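Local coordinates for protein threonine synthase (Brucella melitensis bv. 1, PDB 4F4F) that binds pyridoxal-5'-phosphate and probably catalyses the conversion of O-phospho-L-homoserine and water to L-threonine and phosphate, the last step of threonine biosynthesis, at residues Val305-Thr308 against Met313-Gln316; Gln307-Ser312 against Ser368-Thr373. All coordinates share one frame; numbering follows the deposited sequence.

Interaction 1. Residues Val305-Thr308 against Met313-Gln316; sequences VAQT and MDIQ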
loop_
_atom_site.group_PDB
_atom_site.type_symbol
_atom_site.label_atom_id
_atom_site.label_comp_id
_atom_site.label_asym_id
_atom_site.label_seq_id
_atom_site.Cartn_x
_atom_site.Cartn_y
_atom_site.Cartn_z
ATOM N N VAL A 305 -17.956 -2.471 10.425
ATOM C CA VAL A 305 -17.019 -3.218 9.589
ATOM C C VAL A 305 -17.477 -4.674 9.486
ATOM O O VAL A 305 -17.697 -5.311 10.504
ATOM C CB VAL A 305 -15.608 -3.164 10.197
ATOM C CG1 VAL A 305 -14.631 -4.003 9.389
ATOM C CG2 VAL A 305 -15.146 -1.717 10.300
ATOM N N ALA A 306 -17.665 -5.183 8.272
ATOM C CA ALA A 306 -17.963 -6.616 8.054
ATOM C C ALA A 306 -16.663 -7.391 7.826
ATOM O O ALA A 306 -15.740 -6.896 7.189
ATOM C CB ALA A 306 -18.901 -6.802 6.862
ATOM N N GLN A 307 -16.566 -8.589 8.388
ATOM C CA GLN A 307 -15.436 -9.464 8.083
ATOM C C GLN A 307 -15.814 -10.164 6.778
ATOM O O GLN A 307 -16.938 -10.613 6.624
ATOM C CB GLN A 307 -15.149 -10.469 9.191
ATOM C CG GLN A 307 -14.092 -10.011 10.186
ATOM C CD GLN A 307 -14.538 -8.830 11.022
ATOM O OE1 GLN A 307 -15.478 -8.936 11.825
ATOM N NE2 GLN A 307 -13.858 -7.694 10.853
ATOM N N THR A 308 -14.873 -10.209 5.851
ATOM C CA THR A 308 -15.097 -10.734 4.514
ATOM C C THR A 308 -13.964 -11.705 4.202
ATOM O O THR A 308 -13.144 -12.002 5.071
ATOM C CB THR A 308 -15.078 -9.603 3.448
ATOM O OG1 THR A 308 -13.750 -9.081 3.328
ATOM C CG2 THR A 308 -16.091 -8.456 3.775
ATOM N N MET A 313 -8.956 -5.394 2.780
ATOM C CA MET A 313 -9.837 -4.334 2.339
ATOM C C MET A 313 -11.009 -4.124 3.310
ATOM O O MET A 313 -11.946 -3.387 3.018
ATOM C CB MET A 313 -10.323 -4.641 0.914
ATOM C CG MET A 313 -9.215 -4.571 -0.122
ATOM S SD MET A 313 -9.625 -5.478 -1.636
ATOM C CE MET A 313 -11.218 -4.772 -2.070
ATOM N N ASP A 314 -10.938 -4.751 4.476
ATOM C CA ASP A 314 -11.987 -4.603 5.477
ATOM C C ASP A 314 -11.755 -3.295 6.231
ATOM O O ASP A 314 -11.222 -3.290 7.342
ATOM C CB ASP A 314 -12.018 -5.815 6.409
ATOM C CG ASP A 314 -12.666 -7.063 5.756
ATOM O OD1 ASP A 314 -13.221 -6.979 4.641
ATOM O OD2 ASP A 314 -12.633 -8.146 6.385
ATOM N N ILE A 315 -12.135 -2.185 5.590
ATOM C CA ILE A 315 -11.904 -0.838 6.133
ATOM C C ILE A 315 -13.194 -0.179 6.557
ATOM O O ILE A 315 -14.224 -0.321 5.875
ATOM C CB ILE A 315 -11.224 0.121 5.117
ATOM C CG1 ILE A 315 -11.997 0.173 3.767
ATOM C CG2 ILE A 315 -9.774 -0.282 4.913
ATOM C CD1 ILE A 315 -11.823 1.470 2.965
ATOM N N GLN A 316 -13.130 0.566 7.661
ATOM C CA GLN A 316 -14.233 1.452 8.065
ATOM C C GLN A 316 -14.105 2.809 7.345
ATOM O O GLN A 316 -15.079 3.352 6.827
ATOM C CB GLN A 316 -14.235 1.647 9.583
ATOM C CG GLN A 316 -15.457 2.411 10.051
ATOM C CD GLN A 316 -15.747 2.212 11.530
ATOM O OE1 GLN A 316 -14.965 2.611 12.392
ATOM N NE2 GLN A 316 -16.875 1.594 11.824
HETATM O O HOH W 1 -11.408 -8.252 8.608
#
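The carboxylate of D314 is the flat group here. The carbonyl oxygen of A306 lies over one of its faces, with A306 O 3.4 Å from D314 CG; both groups are acceptors, so no bond forms. T308 approaches the oxygens on their syn side. Its hydroxyl, T308 OG1, donates a short 2.5 Å bond to the syn lone pair of D314 OD1. T308 N donates to D314 OD2 at 3.1 Å, from 23° out of the carboxylate plane. These two bonds fix the rotation of the carboxylate. A water O also donates to D314 OD2, at 2.5 Å, and receives a weak bond from Q307 NE2. D314 is the centre of an inverse gamma turn, closed by a weak bond from I315 N to M313 O, within the loop between strand 299-301 and helix 321-328. M313, at the start of this turn, touches the bound pyridoxal phosphate. Farther along, V305 packs on Q316, the two side chains crossing at about a right angle. With V305 CG1 anti to the backbone N (chi1 177°), CG2 is the methyl turned to Q316, and V305 CG2 comes 3.6 Å from Q316 CB. The extended Q316 chain reaches on past this methyl, and its NE2 donates to the carbonyl of R303.

Interaction 2. Residues Gln307-Ser312 against Ser368-Thr373; sequences QTTSPS and STVDET. With PLP (pyridoxal-5'-phosphate), chain C.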
loop_
_atom_site.group_PDB
_atom_site.type_symbol
_atom_site.label_atom_id
_atom_site.label_comp_id
_atom_site.label_asym_id
_atom_site.label_seq_id
_atom_site.Cartn_x
_atom_site.Cartn_y
_atom_site.Cartn_z
ATOM N N GLN A 307 -16.566 -8.589 8.388
ATOM C CA GLN A 307 -15.436 -9.464 8.083
ATOM C C GLN A 307 -15.814 -10.164 6.778
ATOM O O GLN A 307 -16.938 -10.613 6.624
ATOM C CB GLN A 307 -15.149 -10.469 9.191
ATOM C CG GLN A 307 -14.092 -10.011 10.186
ATOM C CD GLN A 307 -14.538 -8.830 11.022
ATOM O OE1 GLN A 307 -15.478 -8.936 11.825
ATOM N NE2 GLN A 307 -13.858 -7.694 10.853
ATOM N N THR A 308 -14.873 -10.209 5.851
ATOM C CA THR A 308 -15.097 -10.734 4.514
ATOM C C THR A 308 -13.964 -11.705 4.202
ATOM O O THR A 308 -13.144 -12.002 5.071
ATOM C CB THR A 308 -15.078 -9.603 3.448
ATOM O OG1 THR A 308 -13.750 -9.081 3.328
ATOM C CG2 THR A 308 -16.091 -8.456 3.775
ATOM N N THR A 309 -13.906 -12.177 2.959
ATOM C CA THR A 309 -12.817 -13.016 2.490
ATOM C C THR A 309 -11.672 -12.194 1.902
ATOM O O THR A 309 -10.679 -12.753 1.465
ATOM C CB THR A 309 -13.311 -14.057 1.453
ATOM O OG1 THR A 309 -14.075 -13.400 0.435
ATOM C CG2 THR A 309 -14.198 -15.191 2.161
ATOM N N SER A 310 -11.801 -10.866 1.899
ATOM C CA SER A 310 -10.719 -9.989 1.466
ATOM C C SER A 310 -10.319 -9.066 2.633
ATOM O O SER A 310 -10.515 -7.839 2.544
ATOM C CB SER A 310 -11.137 -9.185 0.231
ATOM O OG SER A 310 -12.454 -8.667 0.320
ATOM N N PRO A 311 -9.750 -9.646 3.724
ATOM C CA PRO A 311 -9.547 -8.881 4.964
ATOM C C PRO A 311 -8.667 -7.638 4.841
ATOM O O PRO A 311 -8.850 -6.694 5.611
ATOM C CB PRO A 311 -8.886 -9.897 5.912
ATOM C CG PRO A 311 -8.213 -10.858 5.009
ATOM C CD PRO A 311 -9.197 -11.003 3.859
ATOM N N SER A 312 -7.742 -7.596 3.885
ATOM C CA SER A 312 -6.914 -6.374 3.725
ATOM C C SER A 312 -7.716 -5.159 3.197
ATOM O O SER A 312 -7.219 -4.041 3.165
ATOM C CB SER A 312 -5.712 -6.633 2.818
ATOM O OG SER A 312 -4.912 -7.706 3.320
ATOM N N SER A 368 -17.912 -5.938 -4.617
ATOM C CA SER A 368 -18.104 -7.392 -4.830
ATOM C C SER A 368 -18.341 -8.055 -3.466
ATOM O O SER A 368 -17.513 -7.918 -2.558
ATOM C CB SER A 368 -16.881 -8.015 -5.500
ATOM O OG SER A 368 -17.050 -9.410 -5.752
ATOM N N THR A 369 -19.477 -8.720 -3.323
ATOM C CA THR A 369 -19.784 -9.467 -2.097
ATOM C C THR A 369 -18.933 -10.736 -2.035
ATOM O O THR A 369 -18.295 -11.133 -3.022
ATOM C CB THR A 369 -21.255 -9.904 -2.083
ATOM O OG1 THR A 369 -21.486 -10.779 -3.189
ATOM C CG2 THR A 369 -22.207 -8.681 -2.152
ATOM N N VAL A 370 -18.970 -11.402 -0.887
ATOM C CA VAL A 370 -18.233 -12.645 -0.710
ATOM C C VAL A 370 -18.622 -13.667 -1.775
ATOM O O VAL A 370 -17.758 -14.269 -2.369
ATOM C CB VAL A 370 -18.427 -13.211 0.721
ATOM C CG1 VAL A 370 -18.055 -14.694 0.779
ATOM C CG2 VAL A 370 -17.626 -12.373 1.724
ATOM N N ASP A 371 -19.914 -13.835 -2.046
ATOM C CA ASP A 371 -20.372 -14.810 -3.042
ATOM C C ASP A 371 -19.956 -14.425 -4.478
ATOM O O ASP A 371 -19.582 -15.283 -5.276
ATOM C CB ASP A 371 -21.900 -14.985 -2.971
ATOM C CG ASP A 371 -22.346 -15.768 -1.736
ATOM O OD1 ASP A 371 -21.475 -16.306 -1.016
ATOM O OD2 ASP A 371 -23.557 -15.874 -1.497
ATOM N N GLU A 372 -20.044 -13.139 -4.788
ATOM C CA GLU A 372 -19.647 -12.630 -6.104
ATOM C C GLU A 372 -18.161 -12.825 -6.307
ATOM O O GLU A 372 -17.724 -13.220 -7.372
ATOM C CB GLU A 372 -19.993 -11.154 -6.239
ATOM C CG GLU A 372 -21.477 -10.911 -6.422
ATOM C CD GLU A 372 -21.904 -9.481 -6.179
ATOM O OE1 GLU A 372 -21.100 -8.643 -5.757
ATOM O OE2 GLU A 372 -23.103 -9.191 -6.363
ATOM N N THR A 373 -17.386 -12.551 -5.265
ATOM C CA THR A 373 -15.932 -12.746 -5.312
ATOM C C THR A 373 -15.590 -14.232 -5.534
ATOM O O THR A 373 -14.748 -14.556 -6.383
ATOM C CB THR A 373 -15.272 -12.226 -4.027
ATOM O OG1 THR A 373 -15.615 -10.837 -3.808
ATOM C CG2 THR A 373 -13.779 -12.368 -4.078
HETATM N N1 PLP C . -5.339 -5.982 -1.532
HETATM C C2 PLP C . -4.370 -6.547 -0.716
HETATM C C2A PLP C . -3.889 -7.976 -0.842
HETATM C C3 PLP C . -3.731 -5.709 0.340
HETATM O O3 PLP C . -2.759 -6.265 1.147
HETATM C C4 PLP C . -4.214 -4.286 0.467
HETATM C C4A PLP C . -3.653 -3.333 1.473
HETATM C C5 PLP C . -5.250 -3.782 -0.469
HETATM C C6 PLP C . -5.748 -4.684 -1.438
HETATM C C5A PLP C . -5.703 -2.310 -0.372
HETATM O O4P PLP C . -4.632 -1.320 -0.669
HETATM P P PLP C . -4.728 0.306 -0.440
HETATM O O1P PLP C . -6.021 0.730 -1.120
HETATM O O2P PLP C . -4.753 0.453 1.068
HETATM O O3P PLP C . -3.499 0.946 -1.048
HETATM O O HOH W 2 -15.027 -14.885 -1.507
#
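V370 meets T309 with both methyls and T308 with CG2. CG2 does most of the touching. V370 CG2 lies 3.9 Å from T309 OG1 and 4.1 Å from T308 CB. The other branch, V370 CG1, is anti to its backbone N (chi1 162°) and faces the methyl T309 CG2 at 4.1 Å. The direct contact is therefore van der Waals packing, and no direct hydrogen bond joins the two segments. A water makes the polar link instead. The water O sits 2.6 Å from T309 OG1 and donates to the carbonyl O of V370. T309 OG1 stands between its backbone N and carbonyl carbon (chi1 50°), which turns the hydroxyl to both the water and the valine.

T308 OG1, whose strongest partner is D314, also accepts from S310 N in an ST turn. The segment runs on to S312 at the cofactor, where S312 CB is 3.3 Å from C3 of the pyridoxal phosphate ring. S310 and P311 rest on H391 of helix 390-402. On the other segment, T373 OG1 donates to T369 O from above the carbonyl plane, and T373 N gives a second bond to the same oxygen. T369 is the N-cap. T369 OG1 accepts from E372 N at 3.2 Å, while T369 N donates to E372 OE1 at 2.9 Å, from above the carboxylate plane. These reciprocal bonds are a capping box, the motif at the N-terminal end of helix 370-384, which follows edge strand 363-367 after two residues.

Overall arrangement
Following the chain from the N terminus, the loop after strand 299-301 first supplies 305-308. Interaction 1 closes this loop locally, when 313-316 returns to it before helix 321-328. The residues in between belong to interaction 2, which starts from the same part of the chain and shares Q307 and T308. Its partner, 368-373, comes more than 50 residues later, so the two contacts cross in sequence. The centres of interactions 1 and 2 are about 9 Å apart. Interaction 1 shapes the loop itself. Interaction 2 joins it to the start of helix 370-384, next to edge strand 363-367 of the mixed sheet. Both include a residue of the cofactor pocket, M313 and S312 respectively.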